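Local atomic coordinates of spectinomycin phosphotransferase (Legionella pneumophila, PDB entry 3I1A), a protein that probably confers spectinomycin resistance by transferring a phosphate group from a bound nucleotide to the antibiotic, as a kinase-like aminoglycoside phosphotransferase. Residues I61-I66 and W231-M235; G73-I77 and K123-I128; K205-S211 and L236-D242. All coordinates share one frame; numbering follows the deposited sequence.

Contact 1: I61-I66 and W231-M235. With MES (2-(N-morpholino)-ethanesulfonic acid), chain C.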
ATOM      1  N   ILE A  61      -1.484  -3.823  14.019  1.00 26.37           N
ATOM      2  CA  ILE A  61      -0.133  -4.051  13.514  1.00 24.03           C
ATOM      3  C   ILE A  61       0.504  -2.734  13.056  1.00 23.53           C
ATOM      4  O   ILE A  61       1.702  -2.530  13.254  1.00 22.01           O
ATOM      5  CB  ILE A  61      -0.122  -5.118  12.378  1.00 23.90           C
ATOM      6  CG1 ILE A  61       1.324  -5.464  12.011  1.00 24.56           C
ATOM      7  CG2 ILE A  61      -0.887  -4.613  11.164  1.00 26.11           C
ATOM      8  CD1 ILE A  61       2.117  -6.040  13.142  1.00 24.04           C
ATOM      9  N   ASN A  62      -0.289  -1.840  12.464  1.00 23.26           N
ATOM     10  CA  ASN A  62       0.242  -0.554  12.019  1.00 24.51           C
ATOM     11  C   ASN A  62       0.958   0.164  13.158  1.00 24.04           C
ATOM     12  O   ASN A  62       2.080   0.624  12.990  1.00 24.55           O
ATOM     13  CB  ASN A  62      -0.878   0.339  11.476  1.00 24.96           C
ATOM     14  CG  ASN A  62      -0.476   1.806  11.381  1.00 31.74           C
ATOM     15  OD1 ASN A  62      -0.818   2.609  12.253  1.00 32.75           O
ATOM     16  ND2 ASN A  62       0.252   2.160  10.325  1.00 29.68           N
ATOM     17  N   LEU A  63       0.323   0.236  14.321  1.00 24.08           N
ATOM     18  CA  LEU A  63       0.923   0.944  15.445  1.00 23.74           C
ATOM     19  C   LEU A  63       2.156   0.245  15.986  1.00 21.95           C
ATOM     20  O   LEU A  63       3.112   0.892  16.392  1.00 23.92           O
ATOM     21  CB  LEU A  63      -0.123   1.168  16.548  1.00 26.45           C
ATOM     22  CG  LEU A  63      -1.288   2.051  16.061  1.00 27.59           C
ATOM     23  CD1 LEU A  63      -2.416   2.033  17.081  1.00 30.56           C
ATOM     24  CD2 LEU A  63      -0.802   3.471  15.833  1.00 29.70           C
ATOM     25  N   SER A  64       2.135  -1.082  15.996  0.50 22.03           N
ATOM     26  CA  SER A  64       3.286  -1.844  16.478  0.50 20.49           C
ATOM     27  C   SER A  64       4.495  -1.603  15.582  0.50 19.72           C
ATOM     28  O   SER A  64       5.606  -1.388  16.058  0.50 19.39           O
ATOM     29  CB  SER A  64       2.971  -3.338  16.486  0.50 21.41           C
ATOM     30  OG  SER A  64       4.095  -4.084  16.925  0.50 23.63           O
ATOM     31  N   ILE A  65       4.274  -1.642  14.273  1.00 19.21           N
ATOM     32  CA  ILE A  65       5.372  -1.440  13.338  1.00 18.53           C
ATOM     33  C   ILE A  65       5.855   0.005  13.307  1.00 19.32           C
ATOM     34  O   ILE A  65       7.050   0.233  13.224  1.00 18.37           O
ATOM     35  CB  ILE A  65       4.977  -1.925  11.934  1.00 18.02           C
ATOM     36  CG1 ILE A  65       4.791  -3.442  11.985  1.00 17.53           C
ATOM     37  CG2 ILE A  65       6.054  -1.567  10.910  1.00 17.82           C
ATOM     38  CD1 ILE A  65       6.016  -4.197  12.518  1.00 14.87           C
ATOM     39  N   ILE A  66       4.926   0.955  13.393  1.00 20.40           N
ATOM     40  CA  ILE A  66       5.266   2.377  13.391  1.00 20.43           C
ATOM     41  C   ILE A  66       6.142   2.641  14.608  1.00 20.57           C
ATOM     42  O   ILE A  66       7.131   3.370  14.516  1.00 20.46           O
ATOM     43  CB  ILE A  66       3.988   3.274  13.484  1.00 21.45           C
ATOM     44  CG1 ILE A  66       3.212   3.226  12.164  1.00 22.18           C
ATOM     45  CG2 ILE A  66       4.365   4.711  13.821  1.00 23.87           C
ATOM     46  CD1 ILE A  66       4.007   3.691  10.973  1.00 24.18           C
ATOM     47  N   TRP A 231       1.118   2.214   6.310  1.00 17.79           N
ATOM     48  CA  TRP A 231       1.737   1.119   7.028  1.00 17.80           C
ATOM     49  C   TRP A 231       0.678   0.211   7.635  1.00 18.48           C
ATOM     50  O   TRP A 231       0.904  -0.414   8.673  1.00 19.47           O
ATOM     51  CB  TRP A 231       2.646   1.698   8.117  1.00 18.54           C
ATOM     52  CG  TRP A 231       3.898   2.247   7.542  1.00 19.18           C
ATOM     53  CD1 TRP A 231       4.186   3.559   7.230  1.00 16.87           C
ATOM     54  CD2 TRP A 231       5.019   1.476   7.120  1.00 17.66           C
ATOM     55  NE1 TRP A 231       5.427   3.631   6.633  1.00 19.09           N
ATOM     56  CE2 TRP A 231       5.954   2.365   6.556  1.00 17.90           C
ATOM     57  CE3 TRP A 231       5.320   0.108   7.162  1.00 17.36           C
ATOM     58  CZ2 TRP A 231       7.170   1.928   6.037  1.00 17.87           C
ATOM     59  CZ3 TRP A 231       6.524  -0.324   6.642  1.00 16.98           C
ATOM     60  CH2 TRP A 231       7.437   0.581   6.089  1.00 17.25           C
ATOM     61  N   ASP A 232      -0.473   0.120   6.964  1.00 21.15           N
ATOM     62  CA  ASP A 232      -1.587  -0.700   7.468  1.00 22.55           C
ATOM     63  C   ASP A 232      -1.396  -2.203   7.336  1.00 22.74           C
ATOM     64  O   ASP A 232      -1.885  -2.959   8.156  1.00 22.56           O
ATOM     65  CB  ASP A 232      -2.906  -0.316   6.781  1.00 25.76           C
ATOM     66  CG  ASP A 232      -3.456   1.003   7.277  1.00 29.90           C
ATOM     67  OD1 ASP A 232      -3.057   1.417   8.388  1.00 30.27           O
ATOM     68  OD2 ASP A 232      -4.289   1.620   6.569  1.00 33.48           O
ATOM     69  N   GLU A 233      -0.681  -2.643   6.312  1.00 21.64           N
ATOM     70  CA  GLU A 233      -0.495  -4.074   6.138  1.00 21.76           C
ATOM     71  C   GLU A 233       0.932  -4.501   5.798  1.00 18.01           C
ATOM     72  O   GLU A 233       1.164  -5.054   4.727  1.00 19.86           O
ATOM     73  CB  GLU A 233      -1.452  -4.569   5.049  1.00 26.09           C
ATOM     74  CG  GLU A 233      -2.910  -4.289   5.339  1.00 33.70           C
ATOM     75  CD  GLU A 233      -3.610  -5.477   5.966  1.00 38.97           C
ATOM     76  OE1 GLU A 233      -3.166  -5.924   7.051  1.00 42.00           O
ATOM     77  OE2 GLU A 233      -4.599  -5.966   5.370  1.00 40.29           O
ATOM     78  N   PRO A 234       1.898  -4.229   6.688  1.00 15.66           N
ATOM     79  CA  PRO A 234       3.288  -4.626   6.420  1.00 14.32           C
ATOM     80  C   PRO A 234       3.341  -6.154   6.505  1.00 14.85           C
ATOM     81  O   PRO A 234       2.337  -6.782   6.828  1.00 17.02           O
ATOM     82  CB  PRO A 234       4.070  -3.944   7.544  1.00 16.57           C
ATOM     83  CG  PRO A 234       3.086  -3.936   8.695  1.00 18.51           C
ATOM     84  CD  PRO A 234       1.775  -3.573   8.000  1.00 17.88           C
ATOM     85  N   MET A 235       4.503  -6.750   6.258  1.00 14.53           N
ATOM     86  CA  MET A 235       4.612  -8.216   6.287  1.00 14.18           C
ATOM     87  C   MET A 235       6.073  -8.671   6.326  1.00 15.37           C
ATOM     88  O   MET A 235       6.983  -7.848   6.219  1.00 16.06           O
ATOM     89  CB  MET A 235       3.966  -8.810   5.028  1.00 15.56           C
ATOM     90  CG  MET A 235       4.780  -8.598   3.744  1.00 14.52           C
ATOM     91  SD  MET A 235       4.002  -9.199   2.213  1.00 15.43           S
ATOM     92  CE  MET A 235       3.798 -10.953   2.589  1.00 15.56           C
TER
HETATM   93  O1  MES C 340      -1.996  11.959   7.451  1.00 37.82           O
HETATM   94  C2  MES C 340      -0.647  12.015   6.984  1.00 37.24           C
HETATM   95  C3  MES C 340      -0.222  10.600   6.536  1.00 37.55           C
HETATM   96  N4  MES C 340      -0.305   9.667   7.757  1.00 37.57           N
HETATM   97  C5  MES C 340      -1.726   9.665   8.295  1.00 38.91           C
HETATM   98  C6  MES C 340      -2.117  11.110   8.634  1.00 38.35           C
HETATM   99  C7  MES C 340       0.121   8.249   7.413  1.00 38.22           C
HETATM  100  C8  MES C 340       0.300   7.382   8.655  1.00 37.07           C
HETATM  101  S   MES C 340       0.852   5.761   8.196  1.00 34.35           S
HETATM  102  O1S MES C 340      -0.119   5.157   7.297  1.00 37.29           O
HETATM  103  O2S MES C 340       0.999   4.993   9.441  1.00 38.29           O
HETATM  104  O3S MES C 340       2.123   5.992   7.553  1.00 37.45           O
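N62 and D232 mark the closest backbone approach, where the first turn of helix 61-71 lies 4.9 Å, CA to CA, from the irregular segment 231-235. The amide of N62 carries the polar part. Its ND2 bonds to W231 O at 3.1 Å, with an angle of 162° at the hydrogen. The carbonyl is met from above its plane, not on a lone pair, but it lies nearly in the plane of the amide. CG of N62 stands anti to the backbone N (chi1 163°), which carries the amide across to the loop. ND2 also donates to O2S of the MES sulfonate at 3.1 Å, again almost straight. W231 N adds a weak bond to O1S. MES probably came from the crystallisation liquor. Its O3S lies at the edge of the indole, 3.2 Å from W231 CD1.

The rest is apolar. CD1 of I66 reaches W231 CG at 3.7 Å. I65 splits its branches: CG2 meets W231 CE3, while CG1 packs on P234 CG at 3.7 Å. I61 slides past the same proline, and its CG2 rests 3.6 Å from D232 O. W231 NE1 is hydrogen-bonded to I228 O.

W231 directly follows D230, which binds magnesium, so the helix packs on the segment leaving the metal site. This is consistent with the packing of helix C on the DFG region in protein kinases. The chemistry implies that one amide links helix and loop through a single direct bond, and that N62 ND2, with weak help from W231 N, holds a sulfonate here.

Contact 2: G73-I77 and K123-I128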
ATOM      1  N   GLY A  73      14.836   4.465  14.878  1.00 31.53           N
ATOM      2  CA  GLY A  73      15.449   5.638  14.274  1.00 31.25           C
ATOM      3  C   GLY A  73      15.063   6.049  12.858  1.00 30.09           C
ATOM      4  O   GLY A  73      15.562   7.075  12.383  1.00 32.50           O
ATOM      5  N   ILE A  74      14.219   5.280  12.169  1.00 27.50           N
ATOM      6  CA  ILE A  74      13.810   5.660  10.808  1.00 25.49           C
ATOM      7  C   ILE A  74      13.130   7.022  10.921  1.00 23.85           C
ATOM      8  O   ILE A  74      12.230   7.219  11.740  1.00 23.81           O
ATOM      9  CB  ILE A  74      12.840   4.632  10.170  1.00 27.52           C
ATOM     10  CG1 ILE A  74      13.608   3.375   9.739  1.00 28.20           C
ATOM     11  CG2 ILE A  74      12.169   5.230   8.926  1.00 27.83           C
ATOM     12  CD1 ILE A  74      14.109   2.518  10.865  1.00 30.80           C
ATOM     13  N   LYS A  75      13.562   7.969  10.105  1.00 22.70           N
ATOM     14  CA  LYS A  75      13.014   9.313  10.174  1.00 22.75           C
ATOM     15  C   LYS A  75      11.923   9.637   9.164  1.00 21.25           C
ATOM     16  O   LYS A  75      11.055  10.493   9.433  1.00 21.29           O
ATOM     17  CB  LYS A  75      14.141  10.335  10.003  1.00 28.14           C
ATOM     18  CG  LYS A  75      15.214  10.282  11.088  1.00 31.70           C
ATOM     19  CD  LYS A  75      16.383  11.208  10.744  1.00 35.85           C
ATOM     20  CE  LYS A  75      17.522  11.067  11.761  1.00 38.31           C
ATOM     21  NZ  LYS A  75      18.641  12.031  11.526  1.00 38.40           N
ATOM     22  N   GLU A  76      11.968   8.955   8.018  1.00 17.15           N
ATOM     23  CA  GLU A  76      11.055   9.216   6.907  1.00 17.96           C
ATOM     24  C   GLU A  76       9.655   8.642   6.989  1.00 16.68           C
ATOM     25  O   GLU A  76       9.166   8.048   6.029  1.00 15.37           O
ATOM     26  CB  GLU A  76      11.716   8.785   5.584  1.00 17.64           C
ATOM     27  CG  GLU A  76      12.985   9.587   5.202  1.00 18.88           C
ATOM     28  CD  GLU A  76      14.224   9.216   6.004  1.00 18.89           C
ATOM     29  OE1 GLU A  76      14.168   8.339   6.897  1.00 18.84           O
ATOM     30  OE2 GLU A  76      15.287   9.802   5.719  1.00 20.30           O
ATOM     31  N   ILE A  77       9.026   8.839   8.145  0.75 17.03           N
ATOM     32  CA  ILE A  77       7.672   8.380   8.422  0.75 16.74           C
ATOM     33  C   ILE A  77       6.898   9.552   9.047  0.75 17.05           C
ATOM     34  O   ILE A  77       7.471  10.345   9.809  0.75 16.94           O
ATOM     35  CB  ILE A  77       7.704   7.234   9.465  0.75 16.48           C
ATOM     36  CG1 ILE A  77       8.503   6.052   8.915  0.75 19.62           C
ATOM     37  CG2 ILE A  77       6.290   6.836   9.857  0.75 16.69           C
ATOM     38  CD1 ILE A  77       8.478   4.844   9.817  0.75 22.32           C
ATOM     39  N   LYS A 123      17.979   4.458   0.639  1.00 14.08           N
ATOM     40  CA  LYS A 123      18.567   4.388   1.986  1.00 15.39           C
ATOM     41  C   LYS A 123      17.528   3.971   3.053  1.00 16.08           C
ATOM     42  O   LYS A 123      17.788   3.116   3.896  1.00 15.90           O
ATOM     43  CB  LYS A 123      19.159   5.753   2.350  1.00 18.40           C
ATOM     44  CG  LYS A 123      19.741   5.911   3.765  1.00 22.24           C
ATOM     45  CD  LYS A 123      20.183   7.377   3.993  1.00 27.15           C
ATOM     46  CE  LYS A 123      19.145   8.406   3.465  1.00 32.44           C
ATOM     47  NZ  LYS A 123      19.328   9.882   3.838  1.00 31.96           N
ATOM     48  N   VAL A 124      16.338   4.567   2.987  1.00 15.80           N
ATOM     49  CA  VAL A 124      15.291   4.275   3.963  1.00 15.95           C
ATOM     50  C   VAL A 124      14.711   2.876   3.821  1.00 15.92           C
ATOM     51  O   VAL A 124      14.484   2.181   4.819  1.00 15.81           O
ATOM     52  CB  VAL A 124      14.155   5.340   3.868  1.00 17.01           C
ATOM     53  CG1 VAL A 124      12.972   4.940   4.745  1.00 22.13           C
ATOM     54  CG2 VAL A 124      14.710   6.685   4.330  1.00 19.13           C
ATOM     55  N   LEU A 125      14.490   2.438   2.598  1.00 15.64           N
ATOM     56  CA  LEU A 125      13.949   1.104   2.429  1.00 16.90           C
ATOM     57  C   LEU A 125      14.995   0.085   2.860  1.00 15.81           C
ATOM     58  O   LEU A 125      14.652  -0.962   3.389  1.00 16.21           O
ATOM     59  CB  LEU A 125      13.512   0.878   0.991  1.00 18.43           C
ATOM     60  CG  LEU A 125      12.539  -0.275   0.771  1.00 22.74           C
ATOM     61  CD1 LEU A 125      11.299  -0.095   1.654  1.00 22.93           C
ATOM     62  CD2 LEU A 125      12.104  -0.290  -0.685  1.00 22.57           C
ATOM     63  N   ARG A 126      16.285   0.369   2.671  1.00 14.82           N
ATOM     64  CA  ARG A 126      17.287  -0.590   3.144  1.00 15.46           C
ATOM     65  C   ARG A 126      17.249  -0.625   4.681  1.00 14.81           C
ATOM     66  O   ARG A 126      17.392  -1.687   5.300  1.00 13.69           O
ATOM     67  CB  ARG A 126      18.688  -0.193   2.648  1.00 13.79           C
ATOM     68  CG  ARG A 126      19.829  -1.135   3.112  1.00 15.64           C
ATOM     69  CD  ARG A 126      19.699  -2.527   2.507  1.00 18.60           C
ATOM     70  NE  ARG A 126      20.735  -3.445   3.000  1.00 22.33           N
ATOM     71  CZ  ARG A 126      22.017  -3.413   2.630  1.00 22.99           C
ATOM     72  NH1 ARG A 126      22.452  -2.515   1.751  1.00 20.43           N
ATOM     73  NH2 ARG A 126      22.882  -4.287   3.146  1.00 25.04           N
ATOM     74  N   GLN A 127      17.062   0.540   5.300  1.00 16.08           N
ATOM     75  CA  GLN A 127      16.981   0.632   6.759  1.00 17.40           C
ATOM     76  C   GLN A 127      15.837  -0.221   7.283  1.00 17.78           C
ATOM     77  O   GLN A 127      15.964  -0.906   8.299  1.00 16.24           O
ATOM     78  CB  GLN A 127      16.714   2.070   7.212  1.00 22.57           C
ATOM     79  CG  GLN A 127      17.933   2.944   7.432  1.00 25.33           C
ATOM     80  CD  GLN A 127      17.554   4.213   8.177  1.00 28.06           C
ATOM     81  OE1 GLN A 127      16.909   5.087   7.620  1.00 31.04           O
ATOM     82  NE2 GLN A 127      17.930   4.301   9.448  1.00 32.52           N
ATOM     83  N   ILE A 128      14.712  -0.145   6.590  1.00 15.08           N
ATOM     84  CA  ILE A 128      13.524  -0.894   6.973  1.00 15.79           C
ATOM     85  C   ILE A 128      13.798  -2.382   6.827  1.00 15.39           C
ATOM     86  O   ILE A 128      13.545  -3.166   7.751  1.00 13.92           O
ATOM     87  CB  ILE A 128      12.296  -0.463   6.104  1.00 16.67           C
ATOM     88  CG1 ILE A 128      11.865   0.959   6.477  1.00 18.80           C
ATOM     89  CG2 ILE A 128      11.123  -1.439   6.316  1.00 19.32           C
ATOM     90  CD1 ILE A 128      11.045   1.662   5.379  1.00 17.32           C
TER
HETATM   91  O   HOH W   1      16.046   7.573   8.460  1.00 27.07           O
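I74 packs against one side of helix 115-129 and forms the buried apolar part of this contact. Its CG1 lies 4.2 Å from Q127 CB and 4.4 Å from I128 CG1. Its CG2 branch meets V124 CG1 at 4.3 Å. On the loop side, L69 of helix 61-71 also touches I74. That helix ends in a Schellman motif at G73, whose positive phi turns the chain into the loop. E76 sits at the centre of an inverse gamma turn, and its side chain bends at chi2 (76°) to run obliquely past the methyls of V124.

The other side is polar and looser, with exposed K123 and partly exposed Q127. A water joins two acceptor oxygens that cannot bond each other. It donates to E76 OE1 at 2.6 Å and to Q127 OE1 at 2.8 Å, and accepts from K75 N at 3.0 Å. E76 OE2 is held by Q120 NE2 of helix 115-129. K123 NZ stays 4.5 Å from E76 OE2, beyond a salt bridge.

The loop after helix 61-71 is thus joined to a helix of the C-terminal lobe, much as the αC-β4 loop meets helix αE in protein kinases. Between the two segments the contact rests on apolar packing and one bridging water, while Q120 anchors E76 to the same helix. The chemistry implies that the E76 carboxylate is probably kept ionised by its donors and the nearby lysine.

Contact 3: K205-S211 and L236-D242; sequences KYVLCHS and LAPKERD
V207 and A237 form a hydrogen-bonded antiparallel pair in the small sheet of the kinase-like C-terminal lobe. V207 N bonds to A237 O at 2.8 Å, and A237 N returns a bond to V207 O at 3.1 Å. L208 and L236 follow as a non-hydrogen-bonded pair.

Y206 lies across the second strand. Its CB sits beside A237 N. From CG onward one ring face covers A237 CA, a CH-pi contact of 3.9 Å from that CA to the ring centroid. CD2 passes 3.4 Å from L236 O. On the other flank CD1 and CE1 run alongside P238, with CE1 3.6 Å from P238 CD. At the tip, OH bonds to E144 O.

Beyond the strands D242 grips the turn with both carboxylate oxygens. OD2 accepts from H210 N at 2.8 Å and OD1 from S211 N at 2.7 Å, each on its syn lone pair. H129 NE2 is a further donor to OD2. H210 and S211 open the family's catalytic-loop sequence, and the H210 side chain lies near the magnesium ligands N217 and D230. D242 probably corresponds to the αF aspartate that holds the HRD loop in protein kinases.

C209 SG packs against R241 CB. R241 then bends at chi2 and chi3, which brings one guanidinium face over S211 O, with CZ 3.5 Å from that oxygen.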
ATOM      1  N   LYS A 205      15.393 -15.624   5.239  1.00 25.34           N
ATOM      2  CA  LYS A 205      15.702 -14.492   4.372  1.00 24.55           C
ATOM      3  C   LYS A 205      14.535 -13.500   4.275  1.00 21.78           C
ATOM      4  O   LYS A 205      14.564 -12.585   3.459  1.00 20.64           O
ATOM      5  CB  LYS A 205      16.091 -14.974   2.966  1.00 26.27           C
ATOM      6  CG  LYS A 205      17.416 -15.736   2.912  1.00 32.10           C
ATOM      7  CD  LYS A 205      17.747 -16.212   1.480  1.00 33.41           C
ATOM      8  CE  LYS A 205      16.622 -17.066   0.887  1.00 36.88           C
ATOM      9  NZ  LYS A 205      17.106 -18.366   0.293  1.00 36.11           N
ATOM     10  N   TYR A 206      13.489 -13.704   5.069  1.00 17.82           N
ATOM     11  CA  TYR A 206      12.377 -12.765   5.051  1.00 15.39           C
ATOM     12  C   TYR A 206      12.784 -11.522   5.836  1.00 15.93           C
ATOM     13  O   TYR A 206      13.569 -11.607   6.795  1.00 14.42           O
ATOM     14  CB  TYR A 206      11.140 -13.389   5.696  1.00 16.77           C
ATOM     15  CG  TYR A 206      10.335 -14.328   4.795  1.00 16.52           C
ATOM     16  CD1 TYR A 206      10.883 -14.879   3.641  1.00 17.31           C
ATOM     17  CD2 TYR A 206       9.029 -14.672   5.129  1.00 16.98           C
ATOM     18  CE1 TYR A 206      10.145 -15.746   2.842  1.00 18.55           C
ATOM     19  CE2 TYR A 206       8.282 -15.547   4.334  1.00 18.02           C
ATOM     20  CZ  TYR A 206       8.847 -16.074   3.194  1.00 17.35           C
ATOM     21  OH  TYR A 206       8.092 -16.916   2.403  1.00 18.35           O
ATOM     22  N   VAL A 207      12.263 -10.366   5.439  1.00 14.15           N
ATOM     23  CA  VAL A 207      12.578  -9.122   6.126  1.00 13.92           C
ATOM     24  C   VAL A 207      11.274  -8.348   6.273  1.00 13.95           C
ATOM     25  O   VAL A 207      10.261  -8.713   5.672  1.00 14.57           O
ATOM     26  CB  VAL A 207      13.578  -8.244   5.310  1.00 15.57           C
ATOM     27  CG1 VAL A 207      14.905  -8.974   5.141  1.00 14.76           C
ATOM     28  CG2 VAL A 207      12.966  -7.858   3.967  1.00 14.69           C
ATOM     29  N   LEU A 208      11.292  -7.301   7.081  1.00 14.15           N
ATOM     30  CA  LEU A 208      10.104  -6.476   7.264  1.00 11.83           C
ATOM     31  C   LEU A 208       9.916  -5.703   5.954  1.00 13.35           C
ATOM     32  O   LEU A 208      10.819  -4.964   5.529  1.00 12.68           O
ATOM     33  CB  LEU A 208      10.325  -5.513   8.425  1.00 13.97           C
ATOM     34  CG  LEU A 208       9.279  -4.412   8.630  1.00 14.76           C
ATOM     35  CD1 LEU A 208       7.904  -5.059   8.950  1.00 14.60           C
ATOM     36  CD2 LEU A 208       9.754  -3.500   9.786  1.00 15.46           C
ATOM     37  N   CYS A 209       8.747  -5.868   5.334  1.00 12.46           N
ATOM     38  CA  CYS A 209       8.411  -5.231   4.056  1.00 12.70           C
ATOM     39  C   CYS A 209       7.187  -4.364   4.156  1.00 13.32           C
ATOM     40  O   CYS A 209       6.269  -4.666   4.907  1.00 11.96           O
ATOM     41  CB  CYS A 209       8.111  -6.276   2.977  1.00 12.92           C
ATOM     42  SG  CYS A 209       9.542  -7.189   2.434  1.00 13.38           S
ATOM     43  N   HIS A 210       7.188  -3.274   3.400  1.00 12.87           N
ATOM     44  CA  HIS A 210       6.019  -2.410   3.346  1.00 14.02           C
ATOM     45  C   HIS A 210       4.897  -3.193   2.626  1.00 16.23           C
ATOM     46  O   HIS A 210       3.748  -3.216   3.082  1.00 16.12           O
ATOM     47  CB  HIS A 210       6.376  -1.137   2.589  1.00 15.83           C
ATOM     48  CG  HIS A 210       5.224  -0.205   2.418  1.00 15.66           C
ATOM     49  ND1 HIS A 210       4.246  -0.396   1.464  1.00 16.26           N
ATOM     50  CD2 HIS A 210       4.923   0.955   3.046  1.00 15.39           C
ATOM     51  CE1 HIS A 210       3.399   0.618   1.504  1.00 13.77           C
ATOM     52  NE2 HIS A 210       3.789   1.453   2.456  1.00 14.79           N
ATOM     53  N   SER A 211       5.250  -3.820   1.506  1.00 15.11           N
ATOM     54  CA  SER A 211       4.377  -4.663   0.658  1.00 16.46           C
ATOM     55  C   SER A 211       3.609  -3.996  -0.492  1.00 15.30           C
ATOM     56  O   SER A 211       3.114  -4.687  -1.401  1.00 15.09           O
ATOM     57  CB  SER A 211       3.411  -5.513   1.517  1.00 17.83           C
ATOM     58  OG  SER A 211       2.168  -4.862   1.809  1.00 18.69           O
ATOM     59  N   LEU A 236       6.284  -9.973   6.520  1.00 11.62           N
ATOM     60  CA  LEU A 236       7.629 -10.528   6.479  1.00 12.84           C
ATOM     61  C   LEU A 236       7.661 -11.276   5.160  1.00 13.17           C
ATOM     62  O   LEU A 236       6.816 -12.129   4.900  1.00 14.67           O
ATOM     63  CB  LEU A 236       7.889 -11.492   7.647  1.00 14.12           C
ATOM     64  CG  LEU A 236       7.994 -10.795   8.994  1.00 15.18           C
ATOM     65  CD1 LEU A 236       8.044 -11.782  10.129  1.00 17.05           C
ATOM     66  CD2 LEU A 236       9.247  -9.954   8.983  1.00 14.97           C
ATOM     67  N   ALA A 237       8.627 -10.938   4.304  1.00 13.51           N
ATOM     68  CA  ALA A 237       8.697 -11.578   3.013  1.00 13.79           C
ATOM     69  C   ALA A 237      10.079 -11.256   2.444  1.00 12.90           C
ATOM     70  O   ALA A 237      10.839 -10.500   3.053  1.00 14.45           O
ATOM     71  CB  ALA A 237       7.600 -10.967   2.118  1.00 14.75           C
ATOM     72  N   PRO A 238      10.439 -11.871   1.312  1.00 11.16           N
ATOM     73  CA  PRO A 238      11.732 -11.605   0.674  1.00 11.38           C
ATOM     74  C   PRO A 238      11.733 -10.115   0.327  1.00 13.35           C
ATOM     75  O   PRO A 238      10.682  -9.559  -0.004  1.00 12.84           O
ATOM     76  CB  PRO A 238      11.669 -12.449  -0.597  1.00 11.16           C
ATOM     77  CG  PRO A 238      10.831 -13.623  -0.167  1.00 12.24           C
ATOM     78  CD  PRO A 238       9.708 -12.932   0.600  1.00 11.23           C
ATOM     79  N   LYS A 239      12.904  -9.487   0.381  1.00 11.66           N
ATOM     80  CA  LYS A 239      13.030  -8.064   0.100  1.00 12.93           C
ATOM     81  C   LYS A 239      12.444  -7.674  -1.247  1.00 12.47           C
ATOM     82  O   LYS A 239      12.038  -6.520  -1.429  1.00 13.08           O
ATOM     83  CB  LYS A 239      14.509  -7.642   0.148  1.00 14.89           C
ATOM     84  CG  LYS A 239      15.420  -8.303  -0.908  1.00 15.57           C
ATOM     85  CD  LYS A 239      16.860  -7.761  -0.776  1.00 16.08           C
ATOM     86  CE  LYS A 239      17.773  -8.251  -1.916  1.00 15.80           C
ATOM     87  NZ  LYS A 239      17.934  -9.735  -1.983  1.00 15.38           N
ATOM     88  N   GLU A 240      12.413  -8.623  -2.185  1.00 12.60           N
ATOM     89  CA  GLU A 240      11.888  -8.354  -3.511  1.00 14.09           C
ATOM     90  C   GLU A 240      10.403  -7.954  -3.503  1.00 12.89           C
ATOM     91  O   GLU A 240       9.913  -7.357  -4.464  1.00 13.34           O
ATOM     92  CB  GLU A 240      12.159  -9.564  -4.427  1.00 13.14           C
ATOM     93  CG  GLU A 240      13.662  -9.761  -4.788  1.00 13.63           C
ATOM     94  CD  GLU A 240      14.533 -10.307  -3.658  1.00 14.76           C
ATOM     95  OE1 GLU A 240      14.010 -10.840  -2.650  1.00 13.93           O
ATOM     96  OE2 GLU A 240      15.770 -10.217  -3.790  1.00 13.65           O
ATOM     97  N   ARG A 241       9.702  -8.270  -2.418  1.00 12.55           N
ATOM     98  CA  ARG A 241       8.298  -7.865  -2.248  1.00 13.28           C
ATOM     99  C   ARG A 241       8.214  -6.337  -2.393  1.00 13.51           C
ATOM    100  O   ARG A 241       7.230  -5.790  -2.932  1.00 13.41           O
ATOM    101  CB  ARG A 241       7.833  -8.260  -0.856  1.00 14.94           C
ATOM    102  CG  ARG A 241       6.573  -7.557  -0.368  1.00 15.90           C
ATOM    103  CD  ARG A 241       5.328  -8.104  -1.035  1.00 17.44           C
ATOM    104  NE  ARG A 241       5.100  -7.459  -2.329  1.00 16.24           N
ATOM    105  CZ  ARG A 241       4.005  -7.656  -3.045  1.00 18.77           C
ATOM    106  NH1 ARG A 241       3.056  -8.471  -2.586  1.00 17.64           N
ATOM    107  NH2 ARG A 241       3.867  -7.053  -4.225  1.00 19.80           N
ATOM    108  N   ASP A 242       9.218  -5.642  -1.863  1.00 13.43           N
ATOM    109  CA  ASP A 242       9.262  -4.194  -1.992  1.00 12.38           C
ATOM    110  C   ASP A 242      10.097  -3.731  -3.196  1.00 12.32           C
ATOM    111  O   ASP A 242       9.741  -2.760  -3.888  1.00 12.17           O
ATOM    112  CB  ASP A 242       9.843  -3.533  -0.723  1.00 11.76           C
ATOM    113  CG  ASP A 242       8.881  -3.562   0.443  1.00 13.68           C
ATOM    114  OD1 ASP A 242       7.676  -3.816   0.227  1.00 12.14           O
ATOM    115  OD2 ASP A 242       9.329  -3.299   1.575  1.00 12.10           O
TER
HETATM  116  O   HOH W   2      15.213 -10.928   1.461  1.00 17.98           O

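Overall arrangement
After an N-terminal helix and three strands, the chain makes helix 61-71, then the loop with 73-77. Contact 2 closes when helix 115-129 returns to that loop. The chain next forms strand 207-209 and turns through the magnesium-binding region. At 231-235 it comes back to helix 61-71 and closes contact 1, whose long loop encloses contact 2. Residues 236-242 follow at once and close contact 3, so contacts 1 and 3 cross, while 2 and 3 lie in series. Contacts 1 and 2 join the N-terminal lobe to the C-terminal lobe; contact 3 works within the latter. They also touch: W231 packs on I128, M235 O probably bonds to C209 N, and I128 meets L208.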